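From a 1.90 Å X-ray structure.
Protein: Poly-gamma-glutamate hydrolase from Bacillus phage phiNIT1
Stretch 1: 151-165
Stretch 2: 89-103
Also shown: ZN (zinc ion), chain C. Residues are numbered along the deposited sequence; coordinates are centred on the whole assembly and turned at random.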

# COMPACT_ATOMS: atom_id res chain seq x y z
N ASN A 151 16.75 11.02 -11.06
CA ASN A 151 16.27 10.99 -9.68
C ASN A 151 14.78 10.63 -9.59
O ASN A 151 13.91 11.37 -10.07
CB ASN A 151 16.56 12.32 -8.97
CG ASN A 151 16.31 12.25 -7.46
OD1 ASN A 151 15.22 11.88 -7.01
ND2 ASN A 151 17.33 12.60 -6.66
N ILE A 152 14.47 9.48 -8.99
CA ILE A 152 13.05 9.06 -8.90
C ILE A 152 12.00 10.19 -8.71
O ILE A 152 10.96 10.17 -9.37
CB ILE A 152 12.82 7.92 -7.86
CG1 ILE A 152 11.36 7.45 -7.87
CG2 ILE A 152 13.24 8.35 -6.44
CD1 ILE A 152 10.89 6.79 -9.18
N VAL A 153 12.27 11.16 -7.83
CA VAL A 153 11.34 12.28 -7.59
C VAL A 153 10.96 13.11 -8.83
O VAL A 153 9.82 13.57 -8.92
CB VAL A 153 11.78 13.22 -6.41
CG1 VAL A 153 12.64 14.33 -6.93
CG2 VAL A 153 10.54 13.82 -5.73
N ASN A 154 11.87 13.25 -9.80
CA ASN A 154 11.55 13.98 -11.06
C ASN A 154 10.95 13.08 -12.15
O ASN A 154 10.85 13.48 -13.34
CB ASN A 154 12.82 14.65 -11.62
CG ASN A 154 13.45 15.63 -10.64
OD1 ASN A 154 12.76 16.36 -9.89
ND2 ASN A 154 14.80 15.62 -10.59
N ARG A 155 10.56 11.87 -11.75
CA ARG A 155 9.93 10.97 -12.70
C ARG A 155 8.42 10.86 -12.42
O ARG A 155 7.76 9.93 -12.88
CB ARG A 155 10.60 9.60 -12.70
CG ARG A 155 12.10 9.67 -12.97
CD ARG A 155 12.67 8.29 -12.95
NE ARG A 155 12.08 7.45 -14.00
CZ ARG A 155 12.25 6.14 -14.09
NH1 ARG A 155 13.01 5.50 -13.20
NH2 ARG A 155 11.69 5.47 -15.08
N CYS A 156 7.89 11.84 -11.69
CA CYS A 156 6.44 12.08 -11.69
C CYS A 156 6.04 12.56 -13.11
O CYS A 156 6.90 12.72 -13.99
CB CYS A 156 6.02 13.06 -10.60
SG CYS A 156 6.90 14.63 -10.71
N ALA A 157 4.74 12.73 -13.33
CA ALA A 157 4.23 13.06 -14.64
C ALA A 157 4.75 14.41 -15.15
O ALA A 157 5.04 14.56 -16.33
CB ALA A 157 2.71 13.00 -14.67
N SER A 158 4.87 15.37 -14.23
CA SER A 158 5.30 16.70 -14.61
C SER A 158 6.81 16.69 -14.92
O SER A 158 7.31 17.57 -15.63
CB SER A 158 4.94 17.72 -13.52
OG SER A 158 5.73 17.51 -12.34
N GLY A 159 7.51 15.65 -14.44
CA GLY A 159 8.96 15.57 -14.57
C GLY A 159 9.73 16.51 -13.63
O GLY A 159 10.93 16.74 -13.82
N LYS A 160 9.05 17.07 -12.64
CA LYS A 160 9.63 18.07 -11.73
C LYS A 160 9.19 17.77 -10.30
O LYS A 160 8.04 18.03 -9.93
CB LYS A 160 9.15 19.47 -12.11
CG LYS A 160 9.45 19.93 -13.51
CD LYS A 160 8.87 21.33 -13.75
CE LYS A 160 7.39 21.42 -13.41
NZ LYS A 160 7.10 22.05 -12.06
N GLY A 161 10.11 17.22 -9.49
CA GLY A 161 9.79 16.80 -8.14
C GLY A 161 10.51 17.65 -7.11
O GLY A 161 11.23 18.56 -7.48
N VAL A 162 10.30 17.37 -5.82
CA VAL A 162 10.98 18.12 -4.75
C VAL A 162 11.57 17.12 -3.78
O VAL A 162 10.84 16.34 -3.16
CB VAL A 162 10.02 19.04 -3.94
CG1 VAL A 162 10.68 19.56 -2.66
CG2 VAL A 162 9.49 20.18 -4.79
N GLN A 163 12.87 17.19 -3.61
CA GLN A 163 13.55 16.28 -2.73
C GLN A 163 13.90 16.96 -1.39
O GLN A 163 14.50 18.06 -1.37
CB GLN A 163 14.84 15.77 -3.42
CG GLN A 163 15.60 14.82 -2.53
CD GLN A 163 16.90 14.34 -3.13
OE1 GLN A 163 16.98 13.23 -3.60
NE2 GLN A 163 17.95 15.18 -3.08
N LEU A 164 13.56 16.32 -0.27
CA LEU A 164 14.04 16.79 1.02
C LEU A 164 15.09 15.85 1.59
O LEU A 164 14.87 14.67 1.68
CB LEU A 164 12.91 16.96 2.06
CG LEU A 164 11.85 18.06 1.86
CD1 LEU A 164 10.94 17.76 0.69
CD2 LEU A 164 11.01 18.23 3.14
N GLU A 165 16.23 16.39 1.98
CA GLU A 165 17.26 15.53 2.58
C GLU A 165 17.44 16.02 4.00
O GLU A 165 17.95 17.14 4.21
CB GLU A 165 18.54 15.60 1.74
CG GLU A 165 18.51 14.76 0.41
CD GLU A 165 19.16 13.38 0.52
OE1 GLU A 165 19.63 13.02 1.59
OE2 GLU A 165 19.18 12.64 -0.47
ZN ZN C . 17.98 8.63 0.79
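Stretch 2, residues 89-103: AVCMLSKHTDAVSFH

Stretch 2 lies along stretch 1 as a parallel β-strand neighbour at its C-terminal end, while its preceding helix and turn pack against the loop that leads into the stretch 1 strand. Residues 89-93 are helical, with phi/psi from about -51/-55 at Ala89 to -52/-46 at Leu93, and the helix begins earlier in the chain. A turn follows, from which His96 ND1 reaches back to the helix and donates to Met92 O at 2.7 Å, and the chain then extends into a strand reaching His103.

The strand axes approach to 4.8 Å, and their N-to-C directions differ by 16° (signed crossing angle -16°), so the strands run the same way with a slight twist. Register follows from four parallel bridges: Val162 with Val100, Gln163 with Ser101, Leu164 with Phe102 and Glu165 with His103, at CA-CA distances of 4.8, 4.9, 5.1 and 4.5 Å. The hydrogen bonds alternate as a parallel ladder requires. Val162 N donates to Ala99 O (3.0 Å) and Val162 O accepts from Ser101 N (2.9 Å); Leu164 N donates to Ser101 O (3.0 Å) and Leu164 O accepts from His103 N (2.8 Å).

Side chains alternate accordingly. On one face Leu164 CD1 meets Val100 CG1 at 3.5 Å and Leu164 CD2 lies 4.1 Å from Phe102 CE2, an apolar surface. The face bearing Gln163, Ser101, Glu165 and His103 is polar: water 4 accepts from Ser101 OG (2.9 Å) and donates to Gln163 OE1 (2.8 Å), joining the strands through solvent. Here His103 ND1 binds the zinc ion at 2.1 Å, and water 5, a zinc ligand at 2.3 Å from ZN, donates to Glu165 OE1 at 2.8 Å.

Before the ladder, the turn of stretch 2 offers carbonyls to the loop. Ala157 N donates to His96 O at 2.7 Å with an N-H...O angle of 167°, and Thr97 O accepts from both Ser158 N (3.2 Å) and Ser158 OG (2.6 Å). Cys156 fits closely here: its CA makes a CA-H...O contact with Leu93 O at 3.1 Å, and its CB is 3.8 Å from Ala99 CB.

Leu93 makes the largest contribution from the helix; its CA-to-CB bond points toward stretch 1, Leu93 CG is 3.8 Å from Ile152 CD1, and Leu93 CD1 is 3.9 Å from Cys156 CB. One turn earlier, Val90 CG1 approaches Arg155 NH2 at 3.7 Å, and water 1 donates to Val90 O (3.0 Å) and Arg155 O (2.7 Å). Together the two stretches bury 1013 Å², both sides summed.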

# COMPACT_ATOMS: atom_id res chain seq x y z
N ALA A 89 6.86 1.77 -7.53
CA ALA A 89 7.27 3.16 -7.39
C ALA A 89 7.19 3.95 -8.71
O ALA A 89 6.52 4.97 -8.78
CB ALA A 89 8.70 3.22 -6.82
N VAL A 90 7.85 3.43 -9.74
CA VAL A 90 7.88 4.01 -11.07
C VAL A 90 6.48 4.11 -11.68
O VAL A 90 6.17 5.08 -12.38
CB VAL A 90 8.75 3.16 -12.02
CG1 VAL A 90 8.83 3.77 -13.40
CG2 VAL A 90 10.16 2.97 -11.43
N CYS A 91 5.65 3.11 -11.44
CA CYS A 91 4.28 3.17 -11.89
C CYS A 91 3.57 4.30 -11.11
O CYS A 91 2.95 5.17 -11.70
CB CYS A 91 3.60 1.81 -11.74
SG CYS A 91 2.00 1.67 -12.52
N MET A 92 3.68 4.31 -9.79
CA MET A 92 3.07 5.36 -8.98
C MET A 92 3.54 6.76 -9.39
O MET A 92 2.73 7.63 -9.68
CB MET A 92 3.35 5.12 -7.49
CG MET A 92 2.54 4.01 -6.91
SD MET A 92 0.81 4.53 -6.76
CE MET A 92 0.86 5.65 -5.40
N LEU A 93 4.85 6.96 -9.49
CA LEU A 93 5.33 8.30 -9.87
C LEU A 93 4.66 8.82 -11.13
O LEU A 93 4.20 9.97 -11.16
CB LEU A 93 6.87 8.34 -9.98
CG LEU A 93 7.61 8.70 -8.67
CD1 LEU A 93 7.41 10.16 -8.43
CD2 LEU A 93 7.09 7.89 -7.47
N SER A 94 4.57 7.96 -12.15
CA SER A 94 4.06 8.32 -13.46
C SER A 94 2.58 8.67 -13.46
O SER A 94 2.08 9.26 -14.44
CB SER A 94 4.27 7.18 -14.46
OG SER A 94 3.33 6.14 -14.16
N LYS A 95 1.89 8.27 -12.40
CA LYS A 95 0.44 8.50 -12.23
C LYS A 95 0.12 9.77 -11.42
O LYS A 95 -1.05 10.10 -11.14
CB LYS A 95 -0.21 7.26 -11.61
CG LYS A 95 -0.04 5.96 -12.40
CD LYS A 95 -0.52 6.10 -13.85
CE LYS A 95 -0.73 4.72 -14.50
NZ LYS A 95 0.35 3.75 -14.16
N HIS A 96 1.17 10.50 -11.05
CA HIS A 96 0.99 11.74 -10.29
C HIS A 96 1.69 12.91 -10.94
O HIS A 96 2.84 12.82 -11.37
CB HIS A 96 1.51 11.59 -8.87
CG HIS A 96 0.82 10.53 -8.09
ND1 HIS A 96 1.12 9.20 -8.23
CD2 HIS A 96 -0.15 10.60 -7.16
CE1 HIS A 96 0.36 8.49 -7.42
NE2 HIS A 96 -0.44 9.32 -6.77
N THR A 97 0.99 14.04 -10.96
CA THR A 97 1.59 15.28 -11.45
C THR A 97 2.84 15.68 -10.70
O THR A 97 3.85 16.02 -11.32
CB THR A 97 0.62 16.44 -11.35
OG1 THR A 97 -0.62 16.02 -11.93
CG2 THR A 97 1.17 17.70 -12.12
N ASP A 98 2.74 15.65 -9.37
CA ASP A 98 3.76 16.16 -8.50
C ASP A 98 4.24 15.06 -7.59
O ASP A 98 3.54 14.07 -7.38
CB ASP A 98 3.21 17.34 -7.69
CG ASP A 98 2.86 18.54 -8.56
OD1 ASP A 98 3.73 19.01 -9.32
OD2 ASP A 98 1.72 19.01 -8.51
N ALA A 99 5.44 15.23 -7.04
CA ALA A 99 6.01 14.28 -6.10
C ALA A 99 6.95 14.99 -5.15
O ALA A 99 7.72 15.86 -5.56
CB ALA A 99 6.76 13.15 -6.84
N VAL A 100 6.83 14.65 -3.88
CA VAL A 100 7.77 15.09 -2.84
C VAL A 100 8.44 13.88 -2.18
O VAL A 100 7.77 13.01 -1.60
CB VAL A 100 7.06 15.97 -1.79
CG1 VAL A 100 7.99 16.32 -0.66
CG2 VAL A 100 6.55 17.25 -2.42
N SER A 101 9.77 13.81 -2.22
CA SER A 101 10.48 12.63 -1.69
C SER A 101 11.12 12.98 -0.35
O SER A 101 11.51 14.10 -0.16
CB SER A 101 11.54 12.14 -2.65
OG SER A 101 12.53 13.12 -2.87
N PHE A 102 11.23 12.02 0.56
CA PHE A 102 11.81 12.30 1.86
C PHE A 102 13.04 11.43 2.15
O PHE A 102 12.96 10.20 2.14
CB PHE A 102 10.77 12.13 2.97
CG PHE A 102 9.58 13.06 2.85
CD1 PHE A 102 8.53 12.77 1.97
CD2 PHE A 102 9.52 14.22 3.60
CE1 PHE A 102 7.41 13.64 1.85
CE2 PHE A 102 8.42 15.08 3.50
CZ PHE A 102 7.38 14.80 2.61
N HIS A 103 14.16 12.08 2.48
CA HIS A 103 15.46 11.42 2.64
C HIS A 103 16.15 11.74 3.91
O HIS A 103 15.89 12.77 4.56
CB HIS A 103 16.39 11.75 1.47
CG HIS A 103 16.03 11.06 0.20
ND1 HIS A 103 16.58 9.85 -0.17
CD2 HIS A 103 15.14 11.39 -0.78
CE1 HIS A 103 16.05 9.47 -1.32
NE2 HIS A 103 15.19 10.38 -1.71
O HOH W 1 8.05 7.22 -13.24
O HOH W 2 6.47 18.05 -8.06
O HOH W 3 5.39 19.88 -11.35
O HOH W 4 14.65 11.72 -4.18
O HOH W 5 19.40 10.28 1.44